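Local coordinates for cellulose hydrolase (Bacillus licheniformis, PDB 4YZT), which probably hydrolyses internal beta-1,4-glucosidic bonds of cellulose as a tri-modular family 5 endoglucanase, and is caught here with cellotetraose bound, at residues M171-L174 and N175-M178; D204-L207 and H208-P212. All coordinates share one frame; numbering follows the deposited sequence.

Contact 1: residues M171-L174 and N175-M178; sequences MNLL and NREM
Helix 168-184 of the cellulase barrel brings Met171 and Asn175 together one turn apart, and the same i to i+4 spacing pairs Leu173 with Glu177 and Leu174 with Met178. Four backbone bonds hold the turn, running from the amides of Asn175, Arg176, Glu177 and Met178 to the carbonyls of Met171 through Leu174. On the buried side, the methyl CE of Met171 lies 3.1 Å from Asn175 OD1. The unbranched thioether chain reaches it by bending at both its second and third torsions (83° and -117°). The other arm of the amide, Asn175 ND2, gives one bond to the carbonyl of Gly197 and another, of 2.8 Å, to a water. That water in turn donates to Asn172 OD1 at 2.9 Å, so a short asparagine amide suits both ends of the bridge, offering a donor at one and an acceptor at the other.

The helix is the crossover of a right-handed beta-alpha-beta unit, strand 155-158 to strand 194-196, in the TIM barrel. Leu174 and Met178 pack on neighbouring helix 130-147, where both touch Leu137, and both also touch Ile159; branched and flexible apolar chains fill this interface. Between themselves, Leu174 CD2 and Met178 CG are 4.0 Å apart. On the more exposed side, Leu173 lies among the longer chains of Glu177 and Arg176. Its methyl CD1 meets the aliphatic part of Glu177, 3.5 Å from Glu177 CG, and the carboxylate end comes within 4.1 Å (Glu177 OE2) of the same methyl. Arg176, extended from the backbone and then turned at chi3 (57°), swings its guanidinium back so that one face looks onto Leu173 CA, with NH2 3.5 Å from Leu173 CD1.

Contact 2: residues D204-L207 and H208-P212; sequences DELL and HSFEP
His208, the last residue of helix 203-208, sets its ring against the helix it ends: Leu207 CB sits over the centre of one ring face, 3.9 Å from the centroid, in a CH-pi contact. Its CG lies beside the backbone N (chi1 -57°), which brings the imidazole back beside Asp204, with His208 CD2 3.1 Å from Asp204 O. The backbone amide of His208 makes a weak bond to Asp204 O and a second one, 3.3 Å from His208 N, to Glu205 O, which it meets from above the carbonyl plane.

Ser209 is the first residue to leave helical geometry. Ser209 N also goes to Glu205 O, at 2.9 Å, and the small hydroxyl, Ser209 OG, donates to Glu205 OE1 at 3.2 Å, meeting the carboxylate from above its plane. This is the C-terminal end of the short helix after barrel strand 194-196, where the chain turns into the loop toward strand 218-224. Phe210 N is the third amide on Glu205 O, 2.9 Å away and nearly in line with the carbonyl, so the one oxygen takes three successive amides as the helix ends. The benzyl ring lies alongside Leu206, whose methyl CD1 stands over one face, off-centre, 3.8 Å from the centroid. The flat ring offers Leu206 that face and also packs against Asn172 and Asn175 of helix 168-184, bridging the two helices.

Contact 1 comes first along the chain, on helix 168-184, and contact 2 follows on helix 203-208 and the loop after it; strand 194-196 lies between them. Their centres are about 13 Å apart, on the same side of the chain's centre, and all four segments belong to the family 5 catalytic barrel. They meet directly: Asn172 probably bonds through ND2 to Ser209 O and through OD1 to Glu211 N. The loop leaving the second helix is thereby joined to the preceding barrel helix. The side chains of Met171 and Glu205 are each about 13 Å from a bound glucose unit, so both contacts belong to the barrel's framework rather than to the substrate pocket.

Contact 1: residues M171-L174 and N175-M178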
ATOM      1  N   MET A 171      -9.696  22.692  11.896  1.00 13.33           N
ATOM      2  CA  MET A 171      -9.584  21.255  12.070  1.00 12.84           C
ATOM      3  C   MET A 171      -9.899  20.862  13.509  1.00 15.26           C
ATOM      4  O   MET A 171     -10.656  19.929  13.768  1.00 13.40           O
ATOM      5  CB  MET A 171      -8.182  20.778  11.709  1.00 14.62           C
ATOM      6  CG  MET A 171      -7.971  19.308  12.013  1.00 16.10           C
ATOM      7  SD  MET A 171      -8.581  18.241  10.690  1.00 25.03           S
ATOM      8  CE  MET A 171      -9.874  17.332  11.505  1.00 42.52           C
ATOM      9  N   ASN A 172      -9.304  21.582  14.449  1.00 15.96           N
ATOM     10  CA  ASN A 172      -9.547  21.284  15.849  1.00 19.69           C
ATOM     11  C   ASN A 172     -11.001  21.567  16.244  1.00 19.33           C
ATOM     12  O   ASN A 172     -11.595  20.811  17.018  1.00 20.02           O
ATOM     13  CB  ASN A 172      -8.559  22.053  16.727  1.00 21.54           C
ATOM     14  CG  ASN A 172      -7.138  21.486  16.631  1.00 23.89           C
ATOM     15  OD1 ASN A 172      -6.937  20.270  16.476  1.00 23.10           O
ATOM     16  ND2 ASN A 172      -6.147  22.366  16.718  1.00 24.44           N
ATOM     17  N   LEU A 173     -11.583  22.627  15.682  1.00 16.98           N
ATOM     18  CA  LEU A 173     -13.000  22.915  15.878  1.00 17.17           C
ATOM     19  C   LEU A 173     -13.859  21.794  15.312  1.00 16.13           C
ATOM     20  O   LEU A 173     -14.836  21.376  15.932  1.00 17.27           O
ATOM     21  CB  LEU A 173     -13.397  24.247  15.217  1.00 19.75           C
ATOM     22  CG  LEU A 173     -14.900  24.570  15.173  1.00 21.87           C
ATOM     23  CD1 LEU A 173     -15.456  24.700  16.577  1.00 22.02           C
ATOM     24  CD2 LEU A 173     -15.197  25.844  14.373  1.00 25.61           C
ATOM     25  N   LEU A 174     -13.494  21.320  14.124  1.00 13.90           N
ATOM     26  CA  LEU A 174     -14.290  20.320  13.434  1.00 14.89           C
ATOM     27  C   LEU A 174     -14.292  19.047  14.267  1.00 14.25           C
ATOM     28  O   LEU A 174     -15.338  18.441  14.463  1.00 15.00           O
ATOM     29  CB  LEU A 174     -13.745  20.064  12.027  1.00 13.70           C
ATOM     30  CG  LEU A 174     -14.427  19.058  11.091  1.00 14.72           C
ATOM     31  CD1 LEU A 174     -14.011  19.350   9.644  1.00 14.09           C
ATOM     32  CD2 LEU A 174     -14.058  17.626  11.445  1.00 13.54           C
ATOM     33  N   ASN A 175     -13.119  18.648  14.751  1.00 15.18           N
ATOM     34  CA  ASN A 175     -13.020  17.448  15.591  1.00 15.28           C
ATOM     35  C   ASN A 175     -13.894  17.544  16.833  1.00 14.58           C
ATOM     36  O   ASN A 175     -14.611  16.592  17.173  1.00 14.37           O
ATOM     37  CB  ASN A 175     -11.569  17.192  16.011  1.00 15.94           C
ATOM     38  CG  ASN A 175     -10.735  16.609  14.893  1.00 13.45           C
ATOM     39  OD1 ASN A 175     -11.274  16.089  13.914  1.00 16.04           O
ATOM     40  ND2 ASN A 175      -9.412  16.670  15.038  1.00 14.60           N
ATOM     41  N   ARG A 176     -13.835  18.694  17.504  1.00 13.95           N
ATOM     42  CA  ARG A 176     -14.580  18.908  18.735  1.00 16.75           C
ATOM     43  C   ARG A 176     -16.090  18.882  18.496  1.00 17.82           C
ATOM     44  O   ARG A 176     -16.838  18.296  19.275  1.00 16.89           O
ATOM     45  CB  ARG A 176     -14.165  20.243  19.377  1.00 15.54           C
ATOM     46  CG  ARG A 176     -14.905  20.553  20.679  1.00 25.77           C
ATOM     47  CD  ARG A 176     -14.331  21.765  21.417  1.00 28.25           C
ATOM     48  NE  ARG A 176     -14.309  22.985  20.608  1.00 28.80           N
ATOM     49  CZ  ARG A 176     -13.222  23.459  20.009  1.00 29.17           C
ATOM     50  NH1 ARG A 176     -12.072  22.818  20.140  1.00 24.84           N
ATOM     51  NH2 ARG A 176     -13.280  24.580  19.292  1.00 31.61           N
ATOM     52  N   GLU A 177     -16.534  19.530  17.423  1.00 18.09           N
ATOM     53  CA  GLU A 177     -17.957  19.668  17.152  1.00 18.91           C
ATOM     54  C   GLU A 177     -18.577  18.355  16.709  1.00 19.18           C
ATOM     55  O   GLU A 177     -19.679  18.012  17.140  1.00 20.91           O
ATOM     56  CB  GLU A 177     -18.201  20.743  16.097  1.00 23.65           C
ATOM     57  CG  GLU A 177     -17.890  22.146  16.585  1.00 29.67           C
ATOM     58  CD  GLU A 177     -18.870  22.619  17.633  1.00 36.72           C
ATOM     59  OE1 GLU A 177     -20.076  22.700  17.312  1.00 40.71           O
ATOM     60  OE2 GLU A 177     -18.441  22.901  18.775  1.00 36.73           O
ATOM     61  N   MET A 178     -17.871  17.618  15.862  1.00 18.70           N
ATOM     62  CA  MET A 178     -18.362  16.322  15.411  1.00 16.12           C
ATOM     63  C   MET A 178     -18.351  15.321  16.560  1.00 16.02           C
ATOM     64  O   MET A 178     -19.283  14.536  16.710  1.00 15.97           O
ATOM     65  CB  MET A 178     -17.535  15.796  14.229  1.00 14.16           C
ATOM     66  CG  MET A 178     -17.630  16.682  12.978  1.00 12.69           C
ATOM     67  SD  MET A 178     -19.331  17.063  12.504  1.00 16.88           S
ATOM     68  CE  MET A 178     -19.398  18.810  12.837  1.00 22.33           C
TER
HETATM   69  O   HOH W   1      -8.516  17.997  17.294  1.00 18.45           O

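Contact 2: residues D204-L207 and H208-P212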
ATOM      1  N   ASP A 204       3.094  15.022  11.085  1.00 17.14           N
ATOM      2  CA  ASP A 204       3.687  16.245  11.607  1.00 17.89           C
ATOM      3  C   ASP A 204       2.608  17.218  12.066  1.00 18.60           C
ATOM      4  O   ASP A 204       2.797  17.939  13.045  1.00 18.42           O
ATOM      5  CB  ASP A 204       4.608  16.873  10.564  1.00 20.75           C
ATOM      6  CG  ASP A 204       5.838  16.024  10.307  1.00 26.71           C
ATOM      7  OD1 ASP A 204       6.439  15.545  11.291  1.00 29.08           O
ATOM      8  OD2 ASP A 204       6.187  15.803   9.128  1.00 30.86           O
ATOM      9  N   GLU A 205       1.462  17.211  11.391  1.00 17.63           N
ATOM     10  CA  GLU A 205       0.339  18.017  11.856  1.00 17.85           C
ATOM     11  C   GLU A 205      -0.146  17.519  13.216  1.00 16.97           C
ATOM     12  O   GLU A 205      -0.479  18.323  14.108  1.00 17.49           O
ATOM     13  CB  GLU A 205      -0.809  17.999  10.847  1.00 18.34           C
ATOM     14  CG  GLU A 205      -0.458  18.594   9.489  1.00 17.58           C
ATOM     15  CD  GLU A 205      -0.286  20.113   9.497  1.00 22.80           C
ATOM     16  OE1 GLU A 205      -0.878  20.812  10.350  1.00 23.16           O
ATOM     17  OE2 GLU A 205       0.446  20.614   8.616  1.00 24.82           O
ATOM     18  N   LEU A 206      -0.196  16.198  13.375  1.00 14.74           N
ATOM     19  CA  LEU A 206      -0.617  15.609  14.635  1.00 13.71           C
ATOM     20  C   LEU A 206       0.305  16.059  15.788  1.00 13.75           C
ATOM     21  O   LEU A 206      -0.133  16.286  16.922  1.00 15.39           O
ATOM     22  CB  LEU A 206      -0.625  14.073  14.523  1.00 11.29           C
ATOM     23  CG  LEU A 206      -1.272  13.333  15.687  1.00 13.60           C
ATOM     24  CD1 LEU A 206      -2.784  13.467  15.611  1.00 15.28           C
ATOM     25  CD2 LEU A 206      -0.849  11.880  15.664  1.00 13.92           C
ATOM     26  N   LEU A 207       1.585  16.214  15.470  1.00 15.63           N
ATOM     27  CA  LEU A 207       2.600  16.539  16.457  1.00 18.62           C
ATOM     28  C   LEU A 207       2.697  18.029  16.768  1.00 22.46           C
ATOM     29  O   LEU A 207       3.152  18.404  17.858  1.00 22.97           O
ATOM     30  CB  LEU A 207       3.953  16.029  15.973  1.00 19.13           C
ATOM     31  CG  LEU A 207       4.094  14.504  15.995  1.00 20.47           C
ATOM     32  CD1 LEU A 207       5.354  14.066  15.263  1.00 21.62           C
ATOM     33  CD2 LEU A 207       4.109  14.023  17.447  1.00 22.72           C
ATOM     34  N   HIS A 208       2.265  18.880  15.838  1.00 23.17           N
ATOM     35  CA  HIS A 208       2.560  20.314  15.957  1.00 24.91           C
ATOM     36  C   HIS A 208       1.382  21.277  15.881  1.00 26.54           C
ATOM     37  O   HIS A 208       1.500  22.416  16.330  1.00 31.02           O
ATOM     38  CB  HIS A 208       3.571  20.716  14.881  1.00 26.42           C
ATOM     39  CG  HIS A 208       4.843  19.933  14.936  1.00 29.97           C
ATOM     40  ND1 HIS A 208       5.622  19.860  16.071  1.00 34.91           N
ATOM     41  CD2 HIS A 208       5.468  19.184  14.000  1.00 30.66           C
ATOM     42  CE1 HIS A 208       6.670  19.092  15.832  1.00 34.79           C
ATOM     43  NE2 HIS A 208       6.600  18.671  14.581  1.00 31.65           N
ATOM     44  N   SER A 209       0.265  20.854  15.303  1.00 24.40           N
ATOM     45  CA  SER A 209      -0.864  21.764  15.109  1.00 27.54           C
ATOM     46  C   SER A 209      -2.141  21.223  15.744  1.00 28.14           C
ATOM     47  O   SER A 209      -3.075  21.959  16.082  1.00 30.99           O
ATOM     48  CB  SER A 209      -1.082  22.007  13.618  1.00 30.90           C
ATOM     49  OG  SER A 209       0.160  22.229  12.968  1.00 33.79           O
ATOM     50  N   PHE A 210      -2.160  19.920  15.910  1.00 25.80           N
ATOM     51  CA  PHE A 210      -3.288  19.212  16.484  1.00 21.46           C
ATOM     52  C   PHE A 210      -3.373  19.433  17.986  1.00 21.49           C
ATOM     53  O   PHE A 210      -2.350  19.544  18.660  1.00 22.49           O
ATOM     54  CB  PHE A 210      -3.128  17.731  16.157  1.00 18.42           C
ATOM     55  CG  PHE A 210      -4.121  16.828  16.819  1.00 17.14           C
ATOM     56  CD1 PHE A 210      -5.382  16.646  16.277  1.00 14.75           C
ATOM     57  CD2 PHE A 210      -3.769  16.102  17.944  1.00 18.36           C
ATOM     58  CE1 PHE A 210      -6.284  15.776  16.864  1.00 14.38           C
ATOM     59  CE2 PHE A 210      -4.676  15.231  18.539  1.00 16.43           C
ATOM     60  CZ  PHE A 210      -5.929  15.068  17.995  1.00 15.17           C
ATOM     61  N   GLU A 211      -4.592  19.508  18.512  1.00 21.93           N
ATOM     62  CA  GLU A 211      -4.789  19.392  19.955  1.00 24.99           C
ATOM     63  C   GLU A 211      -5.909  18.392  20.223  1.00 22.78           C
ATOM     64  O   GLU A 211      -6.968  18.466  19.601  1.00 22.97           O
ATOM     65  CB  GLU A 211      -5.102  20.748  20.596  1.00 34.03           C
ATOM     66  CG  GLU A 211      -3.908  21.691  20.658  1.00 41.62           C
ATOM     67  CD  GLU A 211      -2.713  21.096  21.412  1.00 47.27           C
ATOM     68  OE1 GLU A 211      -2.911  20.507  22.496  1.00 49.78           O
ATOM     69  OE2 GLU A 211      -1.573  21.213  20.913  1.00 48.25           O
ATOM     70  N   PRO A 212      -5.669  17.444  21.142  1.00 23.17           N
ATOM     71  CA  PRO A 212      -6.660  16.401  21.437  1.00 22.23           C
ATOM     72  C   PRO A 212      -7.953  16.985  21.999  1.00 21.09           C
ATOM     73  O   PRO A 212      -7.901  17.854  22.874  1.00 19.25           O
ATOM     74  CB  PRO A 212      -5.965  15.530  22.499  1.00 25.17           C
ATOM     75  CG  PRO A 212      -4.534  15.937  22.497  1.00 27.20           C
ATOM     76  CD  PRO A 212      -4.499  17.361  22.031  1.00 26.15           C
TER
HETATM   77  O   HOH W   2       7.320  17.000  13.005  1.00 37.85           O
HETATM   78  O   HOH W   3      -0.006  18.283  18.791  1.00 22.22           O